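Local coordinates for protein tropomodulin (Caenorhabditis elegans, PDB 1PGV) that is the C-terminal domain of a protein that probably caps the pointed end of actin filaments, blocking elongation and depolymerisation there, at residues C32-R35 and L36-D39; V54-E57 and R58-S61; G89-E92 and L93-S97; N143-E146 and M147-M151; R185-L188 and R189-K193. All coordinates share one frame; numbering follows the deposited sequence. Where two conformers were deposited one is given.

Interaction 1 of 5, residues C32-R35 and L36-D39; sequences CINR and LRED
Ile33 and Arg37, one helical turn apart, run side by side, and the methyl CG2 of Ile33 sits squarely over the centre of the Arg37 guanidinium, 3.5 Å from CZ. The flat cationic group thus has an aliphatic carbon against one face. It gets there because the Arg37 chain is stretched out from CG to NE after CG has turned anti to the carbonyl carbon (chi1 -73°), laying its methylenes along the turn; CG passes 3.2 Å from Ile33 O.

Beneath this pair lies the regular helical ladder: Leu36 N donates to Cys32 O at 2.8 Å and Arg37 N to Ile33 O at 3.1 Å. Glu38 N reaches Asn34 O at 3.3 Å, with a weak second bond to Arg35 O. The helix then stops in a Schellman motif, with Asp39 at positive phi as its C-prime residue: Asp39 N bonds Leu36 O at 2.9 Å and Asp40 N turns back to Arg35 O. Arg35 also forms a salt bridge with Asp40.

Helix 29-37 packs in two directions. Cys32 and Leu36 rest on Val46 of the edge strand 45-47, while Cys32, Ile33 and Arg37 touch Leu62, Arg58, Ser61 and Ala65 of helix 56-66.

Interaction 2 of 5, residues V54-E57 and R58-S61; sequences VSKE and RIRS
Ser55 precedes helix 56-66 as its N-cap, and its carbonyl O takes a good bond from Ile59 N (3.1 Å) in the carbonyl plane and a weak one from Arg58 N. This is the opening turn of the helix in a beta-alpha-beta unit, between strands 45-47 and 74-76, in a leucine-rich-repeat-like array of parallel strands and helices. The side chain of Ser55 adds a weak capping bond, Arg58 N to OG at 3.4 Å; chi1 of 66° holds OG between the backbone N and the carbonyl carbon, where it also lies close to CB and CG of Arg58.

Just ahead of the cap, Val54 turns its CG1 inward, where it meets Arg58 CB at 3.5 Å, the two side chains crossing at about a right angle, and Ile59 CG1 at 3.7 Å. Ile59 also lies alongside Lys56, whose CD is 4.2 Å from Ile59 CD1. An alanine at Ile59 is likely to leave Val54 CG1 without its apolar neighbour and Lys56 CD without the methyl beside it.

The bent chain of Arg58 carries its guanidinium to a salt bridge with Glu30, and Val54 touches Val29, both contacts reaching the region of helix 29-37. Along the first turn the regular ladder takes over, with Ser61 N bonded to Glu57 O at 2.9 Å and Arg60 N to Lys56 O at 2.9 Å.

Interaction 3 of 5, residues G89-E92 and L93-S97; sequences GLIE and LIETS
Leu90 and Leu93 supply the apolar contact, lying side by side with their CD2 methyls 3.9 Å apart. Both reach Phe75 of strand 74-76; Leu90 also touches Ile63 and Leu93 touches Ala66, so this side of helix 90-96 packs on the parallel sheet and on helix 56-66. Ile91 and Glu95 likewise run together one turn apart, Ile91 CG2 standing 3.5 Å from Glu95 OE2, a van der Waals approach of a methyl to a carboxylate.

The backbone bonds in the middle of the helix are short and straight: Ile94 N to Leu90 O at 2.9 Å (171°) and Glu95 N to Ile91 O at 3.0 Å. At the start, Leu93 N to Gly89 O is straight but long, 3.4 Å, and therefore weak.

In the last turn Glu92 O accepts a bond from the Thr96 hydroxyl OG1 at 2.9 Å, reaching back four residues, and a weak one from Thr96 N, OG1 being set beside its own backbone N (chi1 -62°). A water donates to Glu92 OE2 at 2.6 Å and to Thr96 OG1 at 3.0 Å, bridging the two side chains.

The hydroxyl therefore acts at once as donor and acceptor, and so may make up for the weak amide bond where the helix ends, while the apolar face remains turned inward.

Interaction 4 of 5, residues N143-E146 and M147-M151; sequences NQVE and MDMMM
Asn143 swings CG anti to its backbone nitrogen (chi1 -171°), and Met147 folds at chi2 (-64°) after setting CG beside its backbone N; together these turns bring the amide and the thioether to meet, the side chains crossing obliquely. CG and CE of Met147 both lie near the Asn143 amide, CE 3.7 Å from Asn143 CG; the 2.9 Å between CE and Asn143 OD1 is improbably short, and the exact placing of these ends is doubtful. Closer to the backbone, Met147 CG passes Asn143 O, the oxygen that also accepts from Met147 N at 3.0 Å. A serine in place of Met147 would probably leave the Asn143 amide without the thioether beside it and freer to turn.

On another side of the helix Val145 and Met149 point the same way, with Val145 CG1 3.9 Å from both SD and CE of Met149, whose chain is extended beyond CG. Met149 N to Val145 O, at 2.9 Å, is almost straight (177°). Val145 and Met149 also touch helix 112-121, at Pro112, Glu113 and Leu115, and Met149 reaches Phe166.

The polar ends find partners farther off. Asp148 forms a salt bridge with Arg120, while the buried carboxylate of Glu146 is gripped at both oxygens, by the backbone amides of Ala167 and Ser168, just ahead of helix 169-190.

Helix 143-155 thus connects strands 130-132 and 161-163 as the helical link of a beta-alpha-beta unit, packed between its neighbouring helices as in the curved, leucine-rich-repeat-like fold of the tropomodulin C-terminal domain.

Interaction 5 of 5, residues R185-L188 and R189-K193; sequences RVRL and RRLGK
Val186 and Arg190 meet with the valine methyl CG1 over one face of the guanidinium, shifted from its centre toward the rim. CG1 is 3.2 Å from Arg190 NE and 3.4 Å from CZ, a tight fit of methyl against cation. Two torsions make it possible: Val186 CG1 lies opposite its backbone nitrogen (chi1 170°), and Arg190, with CG turned beside its own N, then stretches from CG to NE and runs back along the helix past Val186 O, which is 3.1 Å from Arg190 CG. The side chains cross at a slant rather than lying parallel.

Arg187 and Leu191 are likewise slanted against each other, with Leu191 CD1 3.7 Å from Arg187 NH1. The Arg187 chain bends at chi3, and its guanidinium forms a salt bridge with Glu184 one turn earlier in the helix, so the leucine methyl adds an apolar neighbour to a group already paired.

Under these contacts the helical bonds continue, Arg190 N to Val186 O at 2.9 Å and Leu191 N to Arg187 O at 3.1 Å. Leu188 O then receives Lys193 N at 2.6 Å, and Gly192 N bonds Arg189 O at 3.1 Å. Gly192 takes a phi of 84°; a side chain in that backbone conformation would press on the carbonyl oxygen of Leu191.

These two bonds back into the last turn, joined at a glycine of positive phi, define the Schellman motif that ends the long helix 169-190, an arginine-rich surface segment at the C-terminal end of the modelled domain.

All five contacts are local turns of separate helices, following one another along the chain. Interactions 1 and 2 alone touch, their centres about 14 Å apart: Ile33 CD1 meets Arg58 NH1 at 3.7 Å, joining helix 29-37 to helix 56-66. Interaction 3 is the most central, with its centre about 9 Å from that of the chain and about 16 Å from those of interactions 1 and 2. Interaction 4 lies on the other side of the chain's centre from interaction 1, about 35 Å between centres. Interaction 5 is farthest out, and its centre is about 40 Å from that of interaction 2. Interactions 1 and 5 lie at helix ends, whereas interaction 2 lies at a helix start.

Interaction 1 of 5, residues C32-R35 and L36-D39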
loop_
_atom_site.group_PDB
_atom_site.type_symbol
_atom_site.label_atom_id
_atom_site.label_comp_id
_atom_site.label_asym_id
_atom_site.label_seq_id
_atom_site.Cartn_x
_atom_site.Cartn_y
_atom_site.Cartn_z
ATOM N N CYS A 32 13.601 -12.144 6.845
ATOM C CA CYS A 32 13.181 -10.832 6.363
ATOM C C CYS A 32 13.129 -9.833 7.516
ATOM O O CYS A 32 13.582 -8.696 7.386
ATOM C CB CYS A 32 11.808 -10.926 5.691
ATOM S SG CYS A 32 11.819 -11.723 4.065
ATOM N N ILE A 33 12.577 -10.265 8.646
ATOM C CA ILE A 33 12.488 -9.402 9.816
ATOM C C ILE A 33 13.874 -8.915 10.218
ATOM O O ILE A 33 14.102 -7.715 10.364
ATOM C CB ILE A 33 11.849 -10.146 11.014
ATOM C CG1 ILE A 33 10.357 -10.367 10.750
ATOM C CG2 ILE A 33 12.063 -9.350 12.300
ATOM C CD1 ILE A 33 9.651 -11.177 11.819
ATOM N N ASN A 34 14.803 -9.849 10.391
ATOM C CA ASN A 34 16.162 -9.490 10.781
ATOM C C ASN A 34 16.843 -8.585 9.761
ATOM O O ASN A 34 17.486 -7.608 10.130
ATOM C CB ASN A 34 17.012 -10.747 10.996
ATOM C CG ASN A 34 16.606 -11.521 12.237
ATOM O OD1 ASN A 34 16.472 -10.950 13.321
ATOM N ND2 ASN A 34 16.415 -12.827 12.085
ATOM N N ARG A 35 16.700 -8.909 8.479
ATOM C CA ARG A 35 17.325 -8.112 7.429
ATOM C C ARG A 35 16.746 -6.704 7.314
ATOM O O ARG A 35 17.489 -5.736 7.171
ATOM C CB ARG A 35 17.220 -8.840 6.085
ATOM C CG ARG A 35 18.034 -10.129 6.034
ATOM C CD ARG A 35 17.903 -10.814 4.688
ATOM N NE ARG A 35 18.482 -10.017 3.608
ATOM C CZ ARG A 35 18.306 -10.279 2.317
ATOM N NH1 ARG A 35 17.567 -11.317 1.946
ATOM N NH2 ARG A 35 18.868 -9.504 1.397
ATOM N N LEU A 36 15.423 -6.587 7.379
ATOM C CA LEU A 36 14.787 -5.274 7.286
ATOM C C LEU A 36 15.202 -4.383 8.456
ATOM O O LEU A 36 15.460 -3.193 8.279
ATOM C CB LEU A 36 13.262 -5.426 7.245
ATOM C CG LEU A 36 12.695 -5.977 5.933
ATOM C CD1 LEU A 36 11.226 -6.317 6.096
ATOM C CD2 LEU A 36 12.893 -4.952 4.824
ATOM N N ARG A 37 15.273 -4.965 9.648
ATOM C CA ARG A 37 15.667 -4.215 10.837
ATOM C C ARG A 37 17.070 -3.636 10.689
ATOM O O ARG A 37 17.349 -2.532 11.157
ATOM C CB ARG A 37 15.628 -5.109 12.078
ATOM C CG ARG A 37 14.236 -5.456 12.562
ATOM C CD ARG A 37 14.300 -6.349 13.789
ATOM N NE ARG A 37 12.974 -6.641 14.326
ATOM C CZ ARG A 37 12.726 -7.599 15.214
ATOM N NH1 ARG A 37 13.717 -8.359 15.663
ATOM N NH2 ARG A 37 11.490 -7.800 15.650
ATOM N N GLU A 38 17.948 -4.389 10.033
ATOM C CA GLU A 38 19.323 -3.955 9.831
ATOM C C GLU A 38 19.450 -3.111 8.567
ATOM O O GLU A 38 20.556 -2.780 8.139
ATOM C CB GLU A 38 20.248 -5.173 9.747
ATOM C CG GLU A 38 20.171 -6.078 10.966
ATOM C CD GLU A 38 21.102 -7.273 10.876
ATOM O OE1 GLU A 38 21.010 -8.030 9.886
ATOM O OE2 GLU A 38 21.922 -7.459 11.800
ATOM N N ASP A 39 18.309 -2.770 7.976
ATOM C CA ASP A 39 18.275 -1.950 6.771
ATOM C C ASP A 39 19.126 -2.545 5.644
ATOM O O ASP A 39 19.932 -1.853 5.017
ATOM C CB ASP A 39 18.736 -0.528 7.110
ATOM C CG ASP A 39 18.545 0.437 5.962
ATOM O OD1 ASP A 39 17.595 0.250 5.176
ATOM O OD2 ASP A 39 19.338 1.394 5.854
#

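Interaction 2 of 5, residues V54-E57 and R58-S61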
loop_
_atom_site.group_PDB
_atom_site.type_symbol
_atom_site.label_atom_id
_atom_site.label_comp_id
_atom_site.label_asym_id
_atom_site.label_seq_id
_atom_site.Cartn_x
_atom_site.Cartn_y
_atom_site.Cartn_z
ATOM N N VAL A 54 1.664 -17.849 9.309
ATOM C CA VAL A 54 2.440 -16.925 10.125
ATOM C C VAL A 54 1.625 -16.318 11.257
ATOM O O VAL A 54 0.519 -15.816 11.042
ATOM C CB VAL A 54 3.021 -15.785 9.262
ATOM C CG1 VAL A 54 3.910 -14.889 10.110
ATOM C CG2 VAL A 54 3.804 -16.367 8.096
ATOM N N SER A 55 2.171 -16.371 12.469
ATOM C CA SER A 55 1.485 -15.806 13.620
ATOM C C SER A 55 1.342 -14.312 13.372
ATOM O O SER A 55 2.197 -13.696 12.734
ATOM C CB SER A 55 2.283 -16.051 14.902
ATOM O OG SER A 55 3.515 -15.356 14.881
ATOM N N LYS A 56 0.262 -13.732 13.876
ATOM C CA LYS A 56 0.011 -12.314 13.678
ATOM C C LYS A 56 1.037 -11.423 14.361
ATOM O O LYS A 56 1.235 -10.276 13.958
ATOM C CB LYS A 56 -1.404 -11.971 14.152
ATOM C CG LYS A 56 -2.467 -12.883 13.551
ATOM C CD LYS A 56 -2.304 -13.016 12.035
ATOM C CE LYS A 56 -3.161 -14.147 11.480
ATOM N NZ LYS A 56 -3.025 -14.302 10.002
ATOM N N GLU A 57 1.697 -11.942 15.392
ATOM C CA GLU A 57 2.706 -11.153 16.083
ATOM C C GLU A 57 3.926 -11.040 15.177
ATOM O O GLU A 57 4.632 -10.031 15.188
ATOM C CB GLU A 57 3.097 -11.812 17.407
ATOM C CG GLU A 57 3.940 -10.920 18.304
ATOM C CD GLU A 57 4.242 -11.560 19.645
ATOM O OE1 GLU A 57 3.290 -12.043 20.301
ATOM O OE2 GLU A 57 5.426 -11.577 20.049
ATOM N N ARG A 58 4.165 -12.083 14.387
ATOM C CA ARG A 58 5.290 -12.097 13.454
ATOM C C ARG A 58 5.008 -11.142 12.295
ATOM O O ARG A 58 5.899 -10.426 11.831
ATOM C CB ARG A 58 5.521 -13.512 12.916
ATOM C CG ARG A 58 6.131 -14.484 13.919
ATOM C CD ARG A 58 7.583 -14.142 14.231
ATOM N NE ARG A 58 7.717 -12.904 14.992
ATOM C CZ ARG A 58 8.880 -12.375 15.360
ATOM N NH1 ARG A 58 10.016 -12.977 15.033
ATOM N NH2 ARG A 58 8.907 -11.249 16.061
ATOM N N ILE A 59 3.767 -11.139 11.823
ATOM C CA ILE A 59 3.387 -10.252 10.734
ATOM C C ILE A 59 3.527 -8.818 11.234
ATOM O O ILE A 59 4.007 -7.942 10.513
ATOM C CB ILE A 59 1.941 -10.518 10.270
ATOM C CG1 ILE A 59 1.873 -11.881 9.577
ATOM C CG2 ILE A 59 1.473 -9.407 9.333
ATOM C CD1 ILE A 59 0.504 -12.262 9.071
ATOM N N ARG A 60 3.117 -8.581 12.478
ATOM C CA ARG A 60 3.232 -7.249 13.057
ATOM C C ARG A 60 4.702 -6.856 13.171
ATOM O O ARG A 60 5.065 -5.713 12.910
ATOM C CB ARG A 60 2.592 -7.197 14.447
ATOM C CG ARG A 60 1.074 -7.129 14.461
ATOM C CD ARG A 60 0.573 -7.034 15.902
ATOM N NE ARG A 60 -0.855 -6.738 15.991
ATOM C CZ ARG A 60 -1.516 -6.596 17.137
ATOM N NH1 ARG A 60 -0.877 -6.723 18.294
ATOM N NH2 ARG A 60 -2.814 -6.318 17.133
ATOM N N SER A 61 5.547 -7.806 13.566
ATOM C CA SER A 61 6.972 -7.528 13.707
ATOM C C SER A 61 7.625 -7.296 12.343
ATOM O O SER A 61 8.563 -6.507 12.220
ATOM C CB SER A 61 7.670 -8.677 14.445
ATOM O OG SER A 61 7.436 -9.917 13.803
#

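Interaction 3 of 5, residues G89-E92 and L93-S97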
loop_
_atom_site.group_PDB
_atom_site.type_symbol
_atom_site.label_atom_id
_atom_site.label_comp_id
_atom_site.label_asym_id
_atom_site.label_seq_id
_atom_site.Cartn_x
_atom_site.Cartn_y
_atom_site.Cartn_z
ATOM N N GLY A 89 -0.012 -1.108 11.524
ATOM C CA GLY A 89 1.387 -0.717 11.476
ATOM C C GLY A 89 1.835 -0.228 10.110
ATOM O O GLY A 89 2.870 0.436 9.986
ATOM N N LEU A 90 1.059 -0.554 9.081
ATOM C CA LEU A 90 1.386 -0.131 7.723
ATOM C C LEU A 90 1.316 1.381 7.593
ATOM O O LEU A 90 1.909 1.966 6.682
ATOM C CB LEU A 90 0.441 -0.782 6.710
ATOM C CG LEU A 90 0.640 -2.283 6.483
ATOM C CD1 LEU A 90 -0.346 -2.769 5.441
ATOM C CD2 LEU A 90 2.076 -2.555 6.033
ATOM N N ILE A 91 0.586 2.025 8.500
ATOM C CA ILE A 91 0.494 3.473 8.455
ATOM C C ILE A 91 1.880 4.074 8.663
ATOM O O ILE A 91 2.297 4.943 7.904
ATOM C CB ILE A 91 -0.466 4.024 9.538
ATOM C CG1 ILE A 91 -1.901 3.602 9.209
ATOM C CG2 ILE A 91 -0.362 5.547 9.599
ATOM C CD1 ILE A 91 -2.921 3.972 10.276
ATOM N N GLU A 92 2.599 3.610 9.684
ATOM C CA GLU A 92 3.934 4.133 9.955
ATOM C C GLU A 92 4.868 3.839 8.781
ATOM O O GLU A 92 5.637 4.704 8.355
ATOM C CB GLU A 92 4.523 3.514 11.224
ATOM C CG GLU A 92 5.769 4.237 11.713
ATOM C CD GLU A 92 6.513 3.483 12.797
ATOM O OE1 GLU A 92 5.854 2.829 13.632
ATOM O OE2 GLU A 92 7.761 3.557 12.824
ATOM N N LEU A 93 4.791 2.617 8.265
ATOM C CA LEU A 93 5.636 2.210 7.138
ATOM C C LEU A 93 5.451 3.130 5.935
ATOM O O LEU A 93 6.422 3.666 5.386
ATOM C CB LEU A 93 5.313 0.773 6.722
ATOM C CG LEU A 93 6.065 0.293 5.473
ATOM C CD1 LEU A 93 7.553 0.347 5.745
ATOM C CD2 LEU A 93 5.634 -1.115 5.103
ATOM N N ILE A 94 4.197 3.310 5.528
ATOM C CA ILE A 94 3.874 4.156 4.386
ATOM C C ILE A 94 4.324 5.597 4.584
ATOM O O ILE A 94 4.921 6.196 3.690
ATOM C CB ILE A 94 2.349 4.130 4.101
ATOM C CG1 ILE A 94 1.924 2.710 3.729
ATOM C CG2 ILE A 94 1.994 5.111 2.984
ATOM C CD1 ILE A 94 0.416 2.525 3.581
ATOM N N GLU A 95 4.042 6.163 5.756
ATOM C CA GLU A 95 4.422 7.546 6.012
ATOM C C GLU A 95 5.918 7.764 6.188
ATOM O O GLU A 95 6.401 8.886 6.040
ATOM C CB GLU A 95 3.681 8.076 7.246
ATOM C CG GLU A 95 2.180 8.143 7.051
ATOM C CD GLU A 95 1.457 8.729 8.251
ATOM O OE1 GLU A 95 2.137 9.159 9.208
ATOM O OE2 GLU A 95 0.212 8.758 8.228
ATOM N N THR A 96 6.650 6.695 6.484
ATOM C CA THR A 96 8.090 6.787 6.708
ATOM C C THR A 96 8.967 6.430 5.509
ATOM O O THR A 96 9.985 7.081 5.261
ATOM C CB THR A 96 8.526 5.870 7.871
ATOM O OG1 THR A 96 7.890 6.292 9.084
ATOM C CG2 THR A 96 10.041 5.919 8.056
ATOM N N SER A 97 8.566 5.405 4.768
ATOM C CA SER A 97 9.358 4.921 3.634
ATOM C C SER A 97 9.537 5.816 2.413
ATOM O O SER A 97 8.574 6.346 1.865
ATOM C CB SER A 97 8.809 3.574 3.160
ATOM O OG SER A 97 9.583 3.071 2.073
HETATM O O HOH W 1 9.397 4.668 11.148
#

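Interaction 4 of 5, residues N143-E146 and M147-M151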
loop_
_atom_site.group_PDB
_atom_site.type_symbol
_atom_site.label_atom_id
_atom_site.label_comp_id
_atom_site.label_asym_id
_atom_site.label_seq_id
_atom_site.Cartn_x
_atom_site.Cartn_y
_atom_site.Cartn_z
ATOM N N ASN A 143 -19.921 5.806 1.120
ATOM C CA ASN A 143 -19.685 7.136 0.587
ATOM C C ASN A 143 -18.543 7.927 1.216
ATOM O O ASN A 143 -17.707 8.485 0.504
ATOM C CB ASN A 143 -20.967 7.969 0.665
ATOM C CG ASN A 143 -20.843 9.285 -0.068
ATOM O OD1 ASN A 143 -20.588 9.315 -1.276
ATOM N ND2 ASN A 143 -21.017 10.387 0.655
ATOM N N GLN A 144 -18.495 7.986 2.541
ATOM C CA GLN A 144 -17.448 8.758 3.186
ATOM C C GLN A 144 -16.047 8.275 2.831
ATOM O O GLN A 144 -15.153 9.087 2.572
ATOM C CB GLN A 144 -17.650 8.756 4.698
ATOM C CG GLN A 144 -18.942 9.443 5.119
ATOM C CD GLN A 144 -18.986 9.780 6.597
ATOM O OE1 GLN A 144 -19.963 10.347 7.082
ATOM N NE2 GLN A 144 -17.925 9.439 7.319
ATOM N N VAL A 145 -15.861 6.963 2.800
ATOM C CA VAL A 145 -14.557 6.408 2.473
ATOM C C VAL A 145 -14.189 6.714 1.018
ATOM O O VAL A 145 -13.067 7.127 0.735
ATOM C CB VAL A 145 -14.520 4.888 2.716
ATOM C CG1 VAL A 145 -13.269 4.284 2.071
ATOM C CG2 VAL A 145 -14.505 4.612 4.222
ATOM N N GLU A 146 -15.130 6.526 0.100
ATOM C CA GLU A 146 -14.846 6.805 -1.305
ATOM C C GLU A 146 -14.483 8.270 -1.541
ATOM O O GLU A 146 -13.586 8.577 -2.333
ATOM C CB GLU A 146 -16.036 6.395 -2.175
ATOM C CG GLU A 146 -16.233 4.886 -2.224
ATOM C CD GLU A 146 -16.997 4.437 -3.451
ATOM O OE1 GLU A 146 -17.104 5.237 -4.399
ATOM O OE2 GLU A 146 -17.471 3.285 -3.475
ATOM N N MET A 147 -15.156 9.181 -0.840
ATOM C CA MET A 147 -14.868 10.604 -0.991
ATOM C C MET A 147 -13.482 10.930 -0.436
ATOM O O MET A 147 -12.766 11.775 -0.976
ATOM C CB MET A 147 -15.939 11.431 -0.278
ATOM C CG MET A 147 -17.338 11.094 -0.756
ATOM S SD MET A 147 -17.609 11.484 -2.495
ATOM C CE MET A 147 -19.396 11.658 -2.536
ATOM N N ASP A 148 -13.111 10.244 0.639
ATOM C CA ASP A 148 -11.811 10.426 1.276
ATOM C C ASP A 148 -10.740 9.986 0.269
ATOM O O ASP A 148 -9.828 10.747 -0.080
ATOM C CB ASP A 148 -11.730 9.535 2.518
ATOM C CG ASP A 148 -10.427 9.685 3.282
ATOM O OD1 ASP A 148 -9.369 9.952 2.658
ATOM O OD2 ASP A 148 -10.450 9.511 4.521
ATOM N N MET A 149 -10.879 8.749 -0.191
ATOM C CA MET A 149 -9.934 8.150 -1.139
ATOM C C MET A 149 -9.760 8.919 -2.440
ATOM O O MET A 149 -8.628 9.096 -2.922
ATOM C CB MET A 149 -10.367 6.727 -1.472
ATOM C CG MET A 149 -10.287 5.758 -0.313
ATOM S SD MET A 149 -10.669 4.098 -0.856
ATOM C CE MET A 149 -9.931 3.152 0.477
ATOM N N MET A 150 -10.864 9.363 -3.033
ATOM C CA MET A 150 -10.756 10.086 -4.292
ATOM C C MET A 150 -9.993 11.389 -4.138
ATOM O O MET A 150 -9.246 11.779 -5.035
ATOM C CB MET A 150 -12.137 10.341 -4.905
ATOM C CG MET A 150 -13.031 11.290 -4.137
ATOM S SD MET A 150 -14.529 11.628 -5.102
ATOM C CE MET A 150 -14.905 13.302 -4.539
ATOM N N MET A 151 -10.160 12.067 -3.005
ATOM C CA MET A 151 -9.443 13.317 -2.798
ATOM C C MET A 151 -7.970 13.070 -2.484
ATOM O O MET A 151 -7.099 13.834 -2.917
ATOM C CB MET A 151 -10.086 14.129 -1.672
ATOM C CG MET A 151 -11.513 14.567 -1.994
ATOM S SD MET A 151 -11.660 15.319 -3.638
ATOM C CE MET A 151 -10.962 16.911 -3.336
#

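Interaction 5 of 5, residues R185-L188 and R189-K193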
loop_
_atom_site.group_PDB
_atom_site.type_symbol
_atom_site.label_atom_id
_atom_site.label_comp_id
_atom_site.label_asym_id
_atom_site.label_seq_id
_atom_site.Cartn_x
_atom_site.Cartn_y
_atom_site.Cartn_z
ATOM N N ARG A 185 2.811 12.246 -16.368
ATOM C CA ARG A 185 3.907 12.946 -15.714
ATOM C C ARG A 185 5.178 12.098 -15.826
ATOM O O ARG A 185 6.263 12.618 -16.109
ATOM C CB ARG A 185 3.545 13.201 -14.245
ATOM C CG ARG A 185 4.602 13.922 -13.432
ATOM C CD ARG A 185 3.955 14.680 -12.272
ATOM N NE ARG A 185 4.846 14.802 -11.125
ATOM C CZ ARG A 185 5.234 13.770 -10.381
ATOM N NH1 ARG A 185 4.800 12.552 -10.675
ATOM N NH2 ARG A 185 6.042 13.949 -9.343
ATOM N N VAL A 186 5.029 10.792 -15.615
ATOM C CA VAL A 186 6.146 9.856 -15.704
ATOM C C VAL A 186 6.645 9.739 -17.146
ATOM O O VAL A 186 7.852 9.762 -17.397
ATOM C CB VAL A 186 5.738 8.442 -15.214
ATOM C CG1 VAL A 186 6.832 7.426 -15.549
ATOM C CG2 VAL A 186 5.488 8.468 -13.708
ATOM N N ARG A 187 5.708 9.607 -18.079
ATOM C CA ARG A 187 6.041 9.475 -19.496
ATOM C C ARG A 187 6.868 10.666 -19.966
ATOM O O ARG A 187 7.915 10.499 -20.597
ATOM C CB ARG A 187 4.759 9.362 -20.329
ATOM C CG ARG A 187 4.991 8.998 -21.794
ATOM C CD ARG A 187 3.684 8.878 -22.567
ATOM N NE ARG A 187 3.017 10.168 -22.733
ATOM C CZ ARG A 187 3.347 11.071 -23.649
ATOM N NH1 ARG A 187 4.337 10.826 -24.497
ATOM N NH2 ARG A 187 2.691 12.225 -23.713
ATOM N N LEU A 188 6.408 11.871 -19.645
ATOM C CA LEU A 188 7.126 13.073 -20.050
ATOM C C LEU A 188 8.491 13.175 -19.381
ATOM O O LEU A 188 9.462 13.622 -20.003
ATOM C CB LEU A 188 6.290 14.325 -19.745
ATOM C CG LEU A 188 5.009 14.475 -20.573
ATOM C CD1 LEU A 188 4.328 15.800 -20.236
ATOM C CD2 LEU A 188 5.344 14.419 -22.062
ATOM N N ARG A 189 8.582 12.768 -18.117
ATOM C CA ARG A 189 9.861 12.840 -17.425
ATOM C C ARG A 189 10.837 11.868 -18.081
ATOM O O ARG A 189 12.025 12.156 -18.192
ATOM C CB ARG A 189 9.699 12.513 -15.938
ATOM C CG ARG A 189 10.903 12.913 -15.094
ATOM C CD ARG A 189 10.565 12.928 -13.606
ATOM N NE ARG A 189 10.351 11.588 -13.069
ATOM C CZ ARG A 189 11.304 10.665 -12.969
ATOM N NH1 ARG A 189 12.538 10.939 -13.375
ATOM N NH2 ARG A 189 11.025 9.472 -12.455
ATOM N N ARG A 190 10.326 10.720 -18.520
ATOM C CA ARG A 190 11.154 9.714 -19.188
ATOM C C ARG A 190 11.691 10.274 -20.505
ATOM O O ARG A 190 12.788 9.918 -20.942
ATOM C CB ARG A 190 10.337 8.461 -19.505
ATOM C CG ARG A 190 9.858 7.651 -18.318
ATOM C CD ARG A 190 8.853 6.615 -18.804
ATOM N NE ARG A 190 8.363 5.736 -17.744
ATOM C CZ ARG A 190 7.290 4.960 -17.862
ATOM N NH1 ARG A 190 6.592 4.958 -18.992
ATOM N NH2 ARG A 190 6.917 4.177 -16.857
ATOM N N LEU A 191 10.902 11.137 -21.139
ATOM C CA LEU A 191 11.292 11.731 -22.415
ATOM C C LEU A 191 12.163 12.971 -22.239
ATOM O O LEU A 191 12.582 13.580 -23.223
ATOM C CB LEU A 191 10.048 12.099 -23.230
ATOM C CG LEU A 191 9.074 10.974 -23.600
ATOM C CD1 LEU A 191 7.924 11.557 -24.407
ATOM C CD2 LEU A 191 9.789 9.894 -24.400
ATOM N N GLY A 192 12.437 13.338 -20.989
ATOM C CA GLY A 192 13.245 14.513 -20.723
ATOM C C GLY A 192 12.383 15.761 -20.748
ATOM O O GLY A 192 12.882 16.871 -20.951
ATOM N N LYS A 193 11.084 15.556 -20.534
ATOM C CA LYS A 193 10.064 16.608 -20.524
ATOM C C LYS A 193 9.571 16.974 -21.916
ATOM O O LYS A 193 9.886 16.235 -22.873
ATOM C CB LYS A 193 10.562 17.870 -19.813
ATOM C CG LYS A 193 10.318 17.878 -18.313
ATOM C CD LYS A 193 10.320 19.305 -17.783
ATOM C CE LYS A 193 9.960 19.360 -16.306
ATOM N NZ LYS A 193 9.821 20.765 -15.820
#